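Side-chain contacts in chintase (Rhizomucor miehei, PDB 5YUQ), which hydrolyses chitin, cutting its beta-1,4-linked N-acetylglucosamine chains, as a family 18 glycoside hydrolase whose active site forms a tunnel: residues S16-K21 against T360-L365; N89-V94 against R136-S141; F176-Y181 against N212-A217; R288-E293 against K322-D327. All coordinates share one frame; numbering follows the deposited sequence. Where two conformers were deposited one is given.

In the fold
The first contact opens soonest and closes last: interaction 1 joins residues 16-21, in the loop between strands 4-9 and 24-32, to residues 360-365 near the C terminus, so the other three are nested inside it. Those follow in series and none cross. Interaction 2 closes a loop through strand 101-105 by packing helix 80-97 on helix 124-139. Interaction 3 lays helix 211-220 against strand 175-178. Interaction 4 closes within the excursion between strands 228-240 and 346-350. Interactions 2 and 4 lie on opposite sides of the chain's centre, their own centres about 40 Å apart, whereas interactions 1 and 4 touch where Leu361 packs against Asp327.

Interaction 1 (S16-K21 against T360-L365); sequences SIAWDK and TLLNAL
Lys21 reaches across to both Leu362 and Asn363, offering apolar carbon near its backbone and charge at its tip. The polar part is one hydrogen bond, from Lys21 NZ to Asn363 OD1 (2.8 Å). The ammonium meets the carbonyl oxygen at a C=O...N angle of 137° and is tilted 26° from the carbonyl plane. The lysine chain runs extended as far as CE and then bends at the last torsion (chi4 -68°), a turn that sets NZ beside the amide oxygen. The apolar part centres on Leu362, whose CG stands anti to the backbone N and carries the branched end toward residues 16-21. Its CD2 touches both Lys21 CB (3.6 Å) and Ala18 CB (3.9 Å), while the other methyl, CD1, lies 3.6 Å from Lys21 O. Ala18 sits at the centre of an inverse gamma turn and presents its methyl to the helix. Backbone carbonyls beside this packing are bonded too: Gln366 NE2 bonds to both Lys21 O and Leu362 O, and Asp20 O is held by Arg369. Asp355 receives the N-H groups of Leu361 and Leu362 at the start of the helix. In the TIM barrel of family 18, the C-terminal helix here packs on the loop between the first two barrel strands, at the end of the chain that also supplies strand 346-350, the parallel partner of strand 4-9.

Interaction 2 (N89-V94 against R136-S141); sequences NLVDVV and REKLGS
Val91 is the first residue of helix 80-97 here to touch helix 124-139, and it does so with both methyls. CG1 lies 3.9 Å from Leu139 CD2, the two side chains passing each other in opposite directions. CG2, anti to the carbonyl carbon, rests 3.8 Å from Lys138 CB. Lys138 crosses Val91 at about a right angle and contributes only this first carbon, since the rest of its chain leads away from the contact. The pairing is that of neighbouring outer helices in a TIM barrel: the helix before strand 101-105 packs on the helix after it, and Leu102 of that strand touches both Val94 and Leu139 from the barrel side. One turn further on, Val94 continues the same apolar stripe. Its CG2 meets Leu139 CD1 at 4.1 Å, and its CG1 lies at the same 4.1 Å from Leu139 CD2, so Leu139 CD2 is shared by the two valines while CD1 touches Val94. Leu139 is the last helical residue of its segment; Gly140 follows with phi of 92° and turns the chain out. Arg136 braces that exit, its NH1 donating to Gly140 O (2.9 Å, N-H...O angle 158°) with the oxygen in the guanidinium plane, while its NH2 forms a salt bridge with Asp174.

Interaction 3 (F176-Y181 against N212-A217); sequences FYIMAY and NDAVKA
Ile178 meets Ala214 and Val215 with two separate methyls, and its first torsion (chi1 -60°) deals them out: CG2 stands anti to the backbone N, and CG1 lies beside that N, anti to the carbonyl carbon. The second torsion is extended (chi2 173°), which carries CD1 well forward to the helix. With this spread the isoleucine straddles two consecutive helix residues. CG2 rests 3.8 Å from Ala214 CB, a methyl-to-methyl touch. CD1 meets Val215 CG2 at 3.9 Å and lies 4.0 Å from Val215 CA, so it packs on the helix surface as well as on the branch. The Ile178 and Val215 side chains cross at about a right angle. Val215 turns its CG2 to this contact by placing CG1 anti to its own backbone N. No hydrogen bond spans the two segments, and all three residues are buried. Met179 and Ala180, which follow Ile178, are each the centre of an inverse gamma turn. The arrangement belongs to a beta-alpha-beta unit of the TIM barrel. Strand 175-178 lies between the parallel strands 144-149 and 228-240; Val149 touches Ile178 from one and Val229 bonds to its backbone from the other, while helix 211-220, on the connection to strand 228-240, covers Ile178, and Tyr338 of helix 329-341 bonds to Asn212.

Interaction 4 (R288-E293 against K322-D327); sequences RTIAQE and KVLSFD
Phe326 turns one flank of its ring to Ile290, whose end methyl approaches it at a slant. Ile290 CD1 lies 3.6 Å from Phe326 CB and 3.8 Å from Phe326 CD2. The second methyl, CG2, follows along the same flank and comes within 3.9 Å of Phe326 CE2. At the ring's edge, in its plane, sits the backbone oxygen of Leu324. The phenylalanine keeps CG between its backbone N and its carbonyl carbon (chi1 64°), a crowded position that folds the ring back along its own chain, bringing that edge up to Leu324 O. Leu324 adds the rest of the apolar surface. Its CD2 is 4.1 Å from both CD1 and CG1 of Ile290, so the isoleucine touches a leucine methyl as well as the CB and ring of Phe326, two residues further along the chain with Ser325 between. Strand 322-325 pairs antiparallel with strand 312-317 and with the long strand 228-240. It belongs to the excursion between strands 228-240 and 346-350 of the TIM barrel, where many family 18 chitinases carry an alpha+beta insertion. Helix 287-292 lies over the strand here, with Ile290 as the residue that makes the contact. From outside the two segments, Trp302 of strand 302-307 touches Leu324, and Pro313 of strand 312-317 touches Phe326.

Interaction 1 (S16-K21 against T360-L365)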
loop_
_atom_site.group_PDB
_atom_site.type_symbol
_atom_site.label_atom_id
_atom_site.label_comp_id
_atom_site.label_asym_id
_atom_site.label_seq_id
_atom_site.Cartn_x
_atom_site.Cartn_y
_atom_site.Cartn_z
ATOM N N SER A 16 8.777 -18.905 2.560
ATOM C CA SER A 16 10.046 -18.821 1.845
ATOM C C SER A 16 10.104 -17.509 1.067
ATOM O O SER A 16 9.207 -17.208 0.275
ATOM C CB SER A 16 10.199 -20.003 0.888
ATOM O OG SER A 16 11.367 -19.877 0.097
ATOM N N ILE A 17 11.150 -16.721 1.295
ATOM C CA ILE A 17 11.296 -15.443 0.612
ATOM C C ILE A 17 12.173 -15.608 -0.627
ATOM O O ILE A 17 13.299 -16.100 -0.539
ATOM C CB ILE A 17 11.893 -14.382 1.558
ATOM C CG1 ILE A 17 10.932 -14.113 2.727
ATOM C CG2 ILE A 17 12.190 -13.092 0.810
ATOM C CD1 ILE A 17 11.471 -13.121 3.747
ATOM N N ALA A 18 11.645 -15.219 -1.786
ATOM C CA ALA A 18 12.367 -15.392 -3.048
ATOM C C ALA A 18 13.377 -14.271 -3.235
ATOM O O ALA A 18 13.187 -13.378 -4.060
ATOM C CB ALA A 18 11.397 -15.439 -4.219
ATOM N N TRP A 19 14.457 -14.335 -2.467
ATOM C CA TRP A 19 15.445 -13.263 -2.424
ATOM C C TRP A 19 15.968 -12.849 -3.796
ATOM O O TRP A 19 16.229 -11.672 -4.030
ATOM C CB TRP A 19 16.619 -13.679 -1.540
ATOM C CG TRP A 19 16.240 -13.925 -0.118
ATOM C CD1 TRP A 19 16.142 -15.130 0.512
ATOM C CD2 TRP A 19 15.905 -12.933 0.856
ATOM N NE1 TRP A 19 15.773 -14.947 1.824
ATOM C CE2 TRP A 19 15.621 -13.606 2.059
ATOM C CE3 TRP A 19 15.826 -11.536 0.829
ATOM C CZ2 TRP A 19 15.257 -12.929 3.223
ATOM C CZ3 TRP A 19 15.474 -10.870 1.984
ATOM C CH2 TRP A 19 15.191 -11.565 3.164
ATOM N N ASP A 20 16.117 -13.804 -4.708
ATOM C CA ASP A 20 16.706 -13.485 -6.008
ATOM C C ASP A 20 15.739 -12.732 -6.919
ATOM O O ASP A 20 16.126 -12.244 -7.977
ATOM C CB ASP A 20 17.246 -14.748 -6.689
ATOM C CG ASP A 20 18.464 -15.306 -5.982
ATOM O OD1 ASP A 20 19.385 -14.514 -5.680
ATOM O OD2 ASP A 20 18.496 -16.525 -5.711
ATOM N N LYS A 21 14.489 -12.620 -6.485
ATOM C CA LYS A 21 13.464 -11.948 -7.279
ATOM C C LYS A 21 13.074 -10.570 -6.737
ATOM O O LYS A 21 12.084 -9.976 -7.174
ATOM C CB LYS A 21 12.231 -12.852 -7.413
ATOM C CG LYS A 21 12.521 -14.176 -8.135
ATOM C CD LYS A 21 11.320 -15.113 -8.079
ATOM C CE LYS A 21 11.593 -16.451 -8.776
ATOM N NZ LYS A 21 11.728 -16.288 -10.244
ATOM N N THR A 360 4.017 -16.619 -9.239
ATOM C CA THR A 360 3.369 -16.084 -10.436
ATOM C C THR A 360 3.368 -14.553 -10.480
ATOM O O THR A 360 3.777 -13.954 -11.475
ATOM C CB THR A 360 1.924 -16.579 -10.570
ATOM O OG1 THR A 360 1.916 -18.010 -10.659
ATOM C CG2 THR A 360 1.280 -16.007 -11.826
ATOM N N LEU A 361 2.906 -13.923 -9.404
ATOM C CA LEU A 361 2.821 -12.464 -9.382
ATOM C C LEU A 361 4.182 -11.798 -9.236
ATOM O O LEU A 361 4.434 -10.778 -9.865
ATOM C CB LEU A 361 1.867 -11.978 -8.294
ATOM C CG LEU A 361 0.431 -12.485 -8.445
ATOM C CD1 LEU A 361 -0.451 -11.709 -7.499
ATOM C CD2 LEU A 361 -0.061 -12.348 -9.881
ATOM N N LEU A 362 5.068 -12.366 -8.425
ATOM C CA LEU A 362 6.397 -11.771 -8.274
ATOM C C LEU A 362 7.194 -11.890 -9.569
ATOM O O LEU A 362 7.901 -10.960 -9.955
ATOM C CB LEU A 362 7.152 -12.398 -7.099
ATOM C CG LEU A 362 8.548 -11.853 -6.771
ATOM C CD1 LEU A 362 8.521 -10.347 -6.532
ATOM C CD2 LEU A 362 9.124 -12.578 -5.565
ATOM N N ASN A 363 7.039 -13.016 -10.260
ATOM C CA ASN A 363 7.645 -13.172 -11.576
ATOM C C ASN A 363 7.147 -12.117 -12.550
ATOM O O ASN A 363 7.900 -11.635 -13.385
ATOM C CB ASN A 363 7.368 -14.569 -12.137
ATOM C CG ASN A 363 8.179 -15.634 -11.442
ATOM O OD1 ASN A 363 9.137 -15.328 -10.733
ATOM N ND2 ASN A 363 7.821 -16.890 -11.656
ATOM N N ALA A 364 5.873 -11.757 -12.437
ATOM C CA ALA A 364 5.275 -10.746 -13.307
ATOM C C ALA A 364 5.886 -9.362 -13.123
ATOM O O ALA A 364 5.691 -8.472 -13.948
ATOM C CB ALA A 364 3.765 -10.683 -13.075
ATOM N N LEU A 365 6.615 -9.172 -12.031
ATOM C CA LEU A 365 7.201 -7.870 -11.754
ATOM C C LEU A 365 8.650 -7.763 -12.209
ATOM O O LEU A 365 9.213 -6.678 -12.162
ATOM C CB LEU A 365 7.112 -7.542 -10.260
ATOM C CG LEU A 365 5.705 -7.452 -9.671
ATOM C CD1 LEU A 365 5.759 -7.077 -8.187
ATOM C CD2 LEU A 365 4.877 -6.448 -10.454
#

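Interaction 2 (N89-V94 against R136-S141)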
loop_
_atom_site.group_PDB
_atom_site.type_symbol
_atom_site.label_atom_id
_atom_site.label_comp_id
_atom_site.label_asym_id
_atom_site.label_seq_id
_atom_site.Cartn_x
_atom_site.Cartn_y
_atom_site.Cartn_z
ATOM N N ASN A 89 13.947 7.299 19.361
ATOM C CA ASN A 89 13.533 5.903 19.365
ATOM C C ASN A 89 13.647 5.261 17.990
ATOM O O ASN A 89 13.983 4.083 17.876
ATOM C CB ASN A 89 12.111 5.766 19.903
ATOM C CG ASN A 89 12.032 5.970 21.400
ATOM O OD1 ASN A 89 13.052 5.959 22.096
ATOM N ND2 ASN A 89 10.817 6.140 21.909
ATOM N N LEU A 90 13.379 6.037 16.945
ATOM C CA LEU A 90 13.514 5.540 15.578
ATOM C C LEU A 90 14.977 5.287 15.225
ATOM O O LEU A 90 15.303 4.302 14.569
ATOM C CB LEU A 90 12.884 6.510 14.578
ATOM C CG LEU A 90 11.357 6.560 14.587
ATOM C CD1 LEU A 90 10.872 7.788 13.835
ATOM C CD2 LEU A 90 10.778 5.294 13.962
ATOM N N VAL A 91 15.858 6.181 15.651
ATOM C CA VAL A 91 17.282 5.985 15.422
ATOM C C VAL A 91 17.755 4.746 16.171
ATOM O O VAL A 91 18.554 3.963 15.653
ATOM C CB VAL A 91 18.080 7.232 15.846
ATOM C CG1 VAL A 91 19.577 6.953 15.798
ATOM C CG2 VAL A 91 17.716 8.418 14.956
ATOM N N ASP A 92 17.239 4.554 17.382
ATOM C CA ASP A 92 17.632 3.398 18.181
ATOM C C ASP A 92 17.217 2.091 17.518
ATOM O O ASP A 92 17.981 1.132 17.525
ATOM C CB ASP A 92 17.034 3.463 19.586
ATOM C CG ASP A 92 17.704 4.494 20.462
ATOM O OD1 ASP A 92 18.787 4.998 20.091
ATOM O OD2 ASP A 92 17.144 4.790 21.540
ATOM N N VAL A 93 16.049 2.113 16.935
ATOM C CA VAL A 93 15.559 0.902 16.277
ATOM C C VAL A 93 16.408 0.517 15.081
ATOM O O VAL A 93 16.668 -0.609 14.836
ATOM C CB VAL A 93 14.064 1.002 15.883
ATOM C CG1 VAL A 93 13.866 1.809 14.632
ATOM C CG2 VAL A 93 13.546 -0.386 15.625
ATOM N N VAL A 94 16.830 1.519 14.331
ATOM C CA VAL A 94 17.700 1.291 13.188
ATOM C C VAL A 94 18.998 0.639 13.638
ATOM O O VAL A 94 19.430 -0.357 13.055
ATOM C CB VAL A 94 17.997 2.591 12.416
ATOM C CG1 VAL A 94 19.086 2.334 11.382
ATOM C CG2 VAL A 94 16.726 3.066 11.737
ATOM N N ARG A 136 17.204 12.052 8.587
ATOM C CA ARG A 136 18.310 12.160 7.641
ATOM C C ARG A 136 19.556 12.709 8.328
ATOM O O ARG A 136 20.663 12.221 8.106
ATOM C CB ARG A 136 17.930 13.059 6.457
ATOM C CG ARG A 136 19.082 13.290 5.477
ATOM C CD ARG A 136 19.503 11.991 4.811
ATOM N NE ARG A 136 18.482 11.532 3.868
ATOM C CZ ARG A 136 18.336 10.277 3.461
ATOM N NH1 ARG A 136 19.129 9.320 3.926
ATOM N NH2 ARG A 136 17.385 9.979 2.594
ATOM N N GLU A 137 19.369 13.717 9.174
ATOM C CA GLU A 137 20.501 14.319 9.871
ATOM C C GLU A 137 21.136 13.316 10.831
ATOM O O GLU A 137 22.357 13.236 10.932
ATOM C CB GLU A 137 20.070 15.590 10.614
ATOM C CG GLU A 137 21.234 16.436 11.130
ATOM C CD GLU A 137 21.805 15.908 12.428
ATOM O OE1 GLU A 137 21.019 15.376 13.237
ATOM O OE2 GLU A 137 23.035 16.013 12.635
ATOM N N LYS A 138 20.314 12.545 11.533
ATOM C CA LYS A 138 20.850 11.615 12.526
ATOM C C LYS A 138 21.391 10.311 11.956
ATOM O O LYS A 138 22.336 9.748 12.505
ATOM C CB LYS A 138 19.828 11.353 13.639
ATOM C CG LYS A 138 19.934 12.378 14.758
ATOM C CD LYS A 138 18.646 12.568 15.513
ATOM C CE LYS A 138 18.727 13.830 16.363
ATOM N NZ LYS A 138 19.977 13.859 17.162
ATOM N N LEU A 139 20.803 9.841 10.858
ATOM C CA LEU A 139 21.182 8.547 10.290
ATOM C C LEU A 139 22.129 8.650 9.095
ATOM O O LEU A 139 22.818 7.684 8.768
ATOM C CB LEU A 139 19.934 7.746 9.905
ATOM C CG LEU A 139 18.994 7.413 11.062
ATOM C CD1 LEU A 139 17.659 6.904 10.543
ATOM C CD2 LEU A 139 19.631 6.381 11.985
ATOM N N GLY A 140 22.155 9.805 8.436
ATOM C CA GLY A 140 23.056 10.009 7.312
ATOM C C GLY A 140 22.449 9.673 5.961
ATOM O O GLY A 140 21.301 9.239 5.876
ATOM N N SER A 141 23.235 9.853 4.905
ATOM C CA SER A 141 22.741 9.739 3.533
ATOM C C SER A 141 22.588 8.299 3.065
ATOM O O SER A 141 21.876 8.020 2.108
ATOM C CB SER A 141 23.675 10.483 2.580
ATOM O OG SER A 141 24.974 9.921 2.621
#

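Interaction 3 (F176-Y181 against N212-A217)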
loop_
_atom_site.group_PDB
_atom_site.type_symbol
_atom_site.label_atom_id
_atom_site.label_comp_id
_atom_site.label_asym_id
_atom_site.label_seq_id
_atom_site.Cartn_x
_atom_site.Cartn_y
_atom_site.Cartn_z
ATOM N N PHE A 176 9.068 7.545 -2.774
ATOM C CA PHE A 176 7.690 7.689 -2.347
ATOM C C PHE A 176 6.933 6.521 -2.948
ATOM O O PHE A 176 6.803 6.414 -4.178
ATOM C CB PHE A 176 7.122 9.012 -2.868
ATOM C CG PHE A 176 7.825 10.236 -2.322
ATOM C CD1 PHE A 176 9.089 10.590 -2.777
ATOM C CD2 PHE A 176 7.220 11.030 -1.361
ATOM C CE1 PHE A 176 9.743 11.704 -2.273
ATOM C CE2 PHE A 176 7.857 12.159 -0.854
ATOM C CZ PHE A 176 9.126 12.502 -1.309
ATOM N N TYR A 177 6.459 5.623 -2.093
ATOM C CA TYR A 177 5.812 4.396 -2.552
ATOM C C TYR A 177 4.313 4.625 -2.652
ATOM O O TYR A 177 3.630 4.660 -1.635
ATOM C CB TYR A 177 6.064 3.255 -1.558
ATOM C CG TYR A 177 7.501 2.768 -1.424
ATOM C CD1 TYR A 177 8.547 3.372 -2.113
ATOM C CD2 TYR A 177 7.798 1.692 -0.601
ATOM C CE1 TYR A 177 9.855 2.915 -1.978
ATOM C CE2 TYR A 177 9.097 1.226 -0.461
ATOM C CZ TYR A 177 10.114 1.835 -1.155
ATOM O OH TYR A 177 11.398 1.368 -1.012
ATOM N N ILE A 178 3.796 4.766 -3.871
ATOM C CA ILE A 178 2.377 5.069 -4.070
ATOM C C ILE A 178 1.491 3.848 -3.856
ATOM O O ILE A 178 1.628 2.832 -4.541
ATOM C CB ILE A 178 2.111 5.627 -5.475
ATOM C CG1 ILE A 178 2.903 6.918 -5.687
ATOM C CG2 ILE A 178 0.631 5.904 -5.667
ATOM C CD1 ILE A 178 2.830 7.448 -7.112
ATOM N N MET A 179 0.562 3.960 -2.913
ATOM C CA MET A 179 -0.342 2.857 -2.623
ATOM C C MET A 179 -1.527 2.886 -3.575
ATOM O O MET A 179 -2.645 3.238 -3.200
ATOM C CB MET A 179 -0.775 2.904 -1.159
ATOM C CG MET A 179 0.400 2.657 -0.217
ATOM S SD MET A 179 -0.017 2.794 1.528
ATOM C CE MET A 179 -1.657 2.060 1.544
ATOM N N ALA A 180 -1.261 2.525 -4.827
ATOM C CA ALA A 180 -2.288 2.513 -5.859
ATOM C C ALA A 180 -3.099 1.233 -5.792
ATOM O O ALA A 180 -3.155 0.466 -6.745
ATOM C CB ALA A 180 -1.647 2.650 -7.225
ATOM N N TYR A 181 -3.726 1.018 -4.647
ATOM C CA TYR A 181 -4.585 -0.124 -4.444
ATOM C C TYR A 181 -5.572 0.271 -3.360
ATOM O O TYR A 181 -5.449 1.354 -2.787
ATOM C CB TYR A 181 -3.780 -1.383 -4.098
ATOM C CG TYR A 181 -2.607 -1.207 -3.154
ATOM C CD1 TYR A 181 -2.807 -0.957 -1.808
ATOM C CD2 TYR A 181 -1.303 -1.362 -3.601
ATOM C CE1 TYR A 181 -1.741 -0.818 -0.933
ATOM C CE2 TYR A 181 -0.222 -1.242 -2.732
ATOM C CZ TYR A 181 -0.450 -0.973 -1.399
ATOM O OH TYR A 181 0.603 -0.856 -0.523
ATOM N N ASN A 212 -1.947 5.670 -12.786
ATOM C CA ASN A 212 -1.575 6.764 -13.672
ATOM C C ASN A 212 -1.911 8.132 -13.099
ATOM O O ASN A 212 -1.071 9.028 -13.098
ATOM C CB ASN A 212 -2.227 6.582 -15.047
ATOM C CG ASN A 212 -2.008 7.778 -15.958
ATOM O OD1 ASN A 212 -0.872 8.093 -16.324
ATOM N ND2 ASN A 212 -3.096 8.441 -16.337
ATOM N N ASP A 213 -3.135 8.304 -12.609
ATOM C CA ASP A 213 -3.540 9.599 -12.063
ATOM C C ASP A 213 -2.711 9.963 -10.839
ATOM O O ASP A 213 -2.330 11.121 -10.650
ATOM C CB ASP A 213 -5.031 9.593 -11.713
ATOM C CG ASP A 213 -5.911 9.533 -12.939
ATOM O OD1 ASP A 213 -6.070 10.573 -13.611
ATOM O OD2 ASP A 213 -6.453 8.450 -13.231
ATOM N N ALA A 214 -2.413 8.963 -10.017
ATOM C CA ALA A 214 -1.607 9.186 -8.824
ATOM C C ALA A 214 -0.187 9.622 -9.187
ATOM O O ALA A 214 0.341 10.586 -8.622
ATOM C CB ALA A 214 -1.572 7.916 -7.967
ATOM N N VAL A 215 0.432 8.904 -10.118
ATOM C CA VAL A 215 1.778 9.240 -10.559
ATOM C C VAL A 215 1.790 10.651 -11.118
ATOM O O VAL A 215 2.661 11.452 -10.768
ATOM C CB VAL A 215 2.279 8.224 -11.608
ATOM C CG1 VAL A 215 3.465 8.774 -12.378
ATOM C CG2 VAL A 215 2.637 6.916 -10.927
ATOM N N LYS A 216 0.805 10.976 -11.948
ATOM C CA LYS A 216 0.754 12.313 -12.537
ATOM C C LYS A 216 0.567 13.374 -11.464
ATOM O O LYS A 216 1.179 14.438 -11.534
ATOM C CB LYS A 216 -0.354 12.436 -13.584
ATOM C CG LYS A 216 -0.170 11.551 -14.805
ATOM C CD LYS A 216 1.195 11.712 -15.425
ATOM C CE LYS A 216 1.359 10.794 -16.630
ATOM N NZ LYS A 216 0.191 10.903 -17.548
ATOM N N ALA A 217 -0.264 13.086 -10.467
ATOM C CA ALA A 217 -0.514 14.052 -9.403
ATOM C C ALA A 217 0.738 14.307 -8.573
ATOM O O ALA A 217 1.039 15.449 -8.228
ATOM C CB ALA A 217 -1.657 13.593 -8.511
#

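Interaction 4 (R288-E293 against K322-D327)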
loop_
_atom_site.group_PDB
_atom_site.type_symbol
_atom_site.label_atom_id
_atom_site.label_comp_id
_atom_site.label_asym_id
_atom_site.label_seq_id
_atom_site.Cartn_x
_atom_site.Cartn_y
_atom_site.Cartn_z
ATOM N N ARG A 288 -3.190 -16.281 -3.717
ATOM C CA ARG A 288 -3.098 -17.735 -3.492
ATOM C C ARG A 288 -4.498 -18.360 -3.660
ATOM O O ARG A 288 -4.591 -19.410 -4.232
ATOM C CB ARG A 288 -2.550 -18.132 -2.150
ATOM C CG ARG A 288 -1.100 -17.768 -1.939
ATOM C CD ARG A 288 -0.541 -18.042 -0.559
ATOM N NE ARG A 288 -0.370 -19.476 -0.316
ATOM C CZ ARG A 288 0.654 -20.180 -0.754
ATOM N NH1 ARG A 288 1.658 -19.641 -1.434
ATOM N NH2 ARG A 288 0.698 -21.449 -0.479
ATOM N N THR A 289 -5.520 -17.702 -3.107
ATOM C CA THR A 289 -6.891 -18.195 -3.197
ATOM C C THR A 289 -7.417 -18.128 -4.624
ATOM O O THR A 289 -8.047 -19.069 -5.108
ATOM C CB THR A 289 -7.824 -17.387 -2.294
ATOM O OG1 THR A 289 -7.272 -17.324 -0.971
ATOM C CG2 THR A 289 -9.203 -18.033 -2.245
ATOM N N ILE A 290 -7.167 -17.006 -5.292
ATOM C CA ILE A 290 -7.576 -16.833 -6.681
ATOM C C ILE A 290 -6.996 -17.953 -7.551
ATOM O O ILE A 290 -7.698 -18.543 -8.380
ATOM C CB ILE A 290 -7.133 -15.453 -7.205
ATOM C CG1 ILE A 290 -7.755 -14.349 -6.336
ATOM C CG2 ILE A 290 -7.536 -15.263 -8.657
ATOM C CD1 ILE A 290 -7.322 -12.926 -6.713
ATOM N N ALA A 291 -5.725 -18.269 -7.327
ATOM C CA ALA A 291 -5.047 -19.312 -8.092
ATOM C C ALA A 291 -5.599 -20.687 -7.737
ATOM O O ALA A 291 -5.940 -21.475 -8.626
ATOM C CB ALA A 291 -3.553 -19.253 -7.842
ATOM N N GLN A 292 -5.701 -20.968 -6.440
ATOM C CA GLN A 292 -6.153 -22.286 -5.983
ATOM C C GLN A 292 -7.579 -22.597 -6.422
ATOM O O GLN A 292 -7.907 -23.757 -6.694
ATOM C CB GLN A 292 -6.043 -22.395 -4.456
ATOM C CG GLN A 292 -4.619 -22.521 -3.917
ATOM C CD GLN A 292 -4.514 -22.176 -2.435
ATOM O OE1 GLN A 292 -5.492 -21.754 -1.807
ATOM N NE2 GLN A 292 -3.322 -22.350 -1.871
ATOM N N GLU A 293 -8.424 -21.570 -6.500
ATOM C CA GLU A 293 -9.827 -21.763 -6.856
ATOM C C GLU A 293 -10.049 -21.798 -8.360
ATOM O O GLU A 293 -11.154 -22.082 -8.825
ATOM C CB GLU A 293 -10.701 -20.677 -6.223
ATOM C CG GLU A 293 -10.803 -20.792 -4.718
ATOM C CD GLU A 293 -11.708 -19.742 -4.120
ATOM O OE1 GLU A 293 -12.085 -18.794 -4.844
ATOM O OE2 GLU A 293 -12.045 -19.867 -2.923
ATOM N N LYS A 322 -21.141 -11.703 -6.170
ATOM C CA LYS A 322 -19.879 -11.053 -5.843
ATOM C C LYS A 322 -19.107 -10.699 -7.096
ATOM O O LYS A 322 -18.964 -11.524 -7.993
ATOM C CB LYS A 322 -19.020 -12.000 -5.002
ATOM C CG LYS A 322 -19.767 -12.638 -3.847
ATOM C CD LYS A 322 -18.831 -13.336 -2.877
ATOM C CE LYS A 322 -18.274 -14.626 -3.432
ATOM N NZ LYS A 322 -17.830 -15.530 -2.328
ATOM N N VAL A 323 -18.591 -9.478 -7.145
ATOM C CA VAL A 323 -17.579 -9.140 -8.141
ATOM C C VAL A 323 -16.216 -9.059 -7.467
ATOM O O VAL A 323 -16.069 -8.445 -6.411
ATOM C CB VAL A 323 -17.897 -7.833 -8.903
ATOM C CG1 VAL A 323 -18.039 -6.665 -7.941
ATOM C CG2 VAL A 323 -16.815 -7.558 -9.942
ATOM N N LEU A 324 -15.236 -9.733 -8.058
ATOM C CA LEU A 324 -13.863 -9.693 -7.577
ATOM C C LEU A 324 -13.060 -8.864 -8.541
ATOM O O LEU A 324 -12.959 -9.211 -9.716
ATOM C CB LEU A 324 -13.267 -11.109 -7.533
ATOM C CG LEU A 324 -11.760 -11.230 -7.270
ATOM C CD1 LEU A 324 -11.430 -10.812 -5.862
ATOM C CD2 LEU A 324 -11.288 -12.663 -7.538
ATOM N N SER A 325 -12.495 -7.759 -8.058
ATOM C CA SER A 325 -11.513 -7.032 -8.845
ATOM C C SER A 325 -10.162 -7.491 -8.349
ATOM O O SER A 325 -9.915 -7.487 -7.145
ATOM C CB SER A 325 -11.639 -5.527 -8.643
ATOM O OG SER A 325 -10.503 -4.886 -9.220
ATOM N N PHE A 326 -9.284 -7.888 -9.261
ATOM C CA PHE A 326 -7.981 -8.395 -8.842
ATOM C C PHE A 326 -6.864 -8.024 -9.796
ATOM O O PHE A 326 -7.077 -7.252 -10.728
ATOM C CB PHE A 326 -8.019 -9.914 -8.564
ATOM C CG PHE A 326 -8.322 -10.786 -9.772
ATOM C CD1 PHE A 326 -9.596 -10.828 -10.326
ATOM C CD2 PHE A 326 -7.332 -11.619 -10.305
ATOM C CE1 PHE A 326 -9.876 -11.656 -11.415
ATOM C CE2 PHE A 326 -7.605 -12.446 -11.392
ATOM C CZ PHE A 326 -8.875 -12.470 -11.945
ATOM N N ASP A 327 -5.668 -8.542 -9.530
ATOM C CA ASP A 327 -4.551 -8.378 -10.443
ATOM C C ASP A 327 -3.940 -9.725 -10.736
ATOM O O ASP A 327 -3.859 -10.585 -9.857
ATOM C CB ASP A 327 -3.505 -7.434 -9.867
ATOM C CG ASP A 327 -3.817 -6.000 -10.185
ATOM O OD1 ASP A 327 -3.404 -5.539 -11.271
ATOM O OD2 ASP A 327 -4.511 -5.344 -9.379
#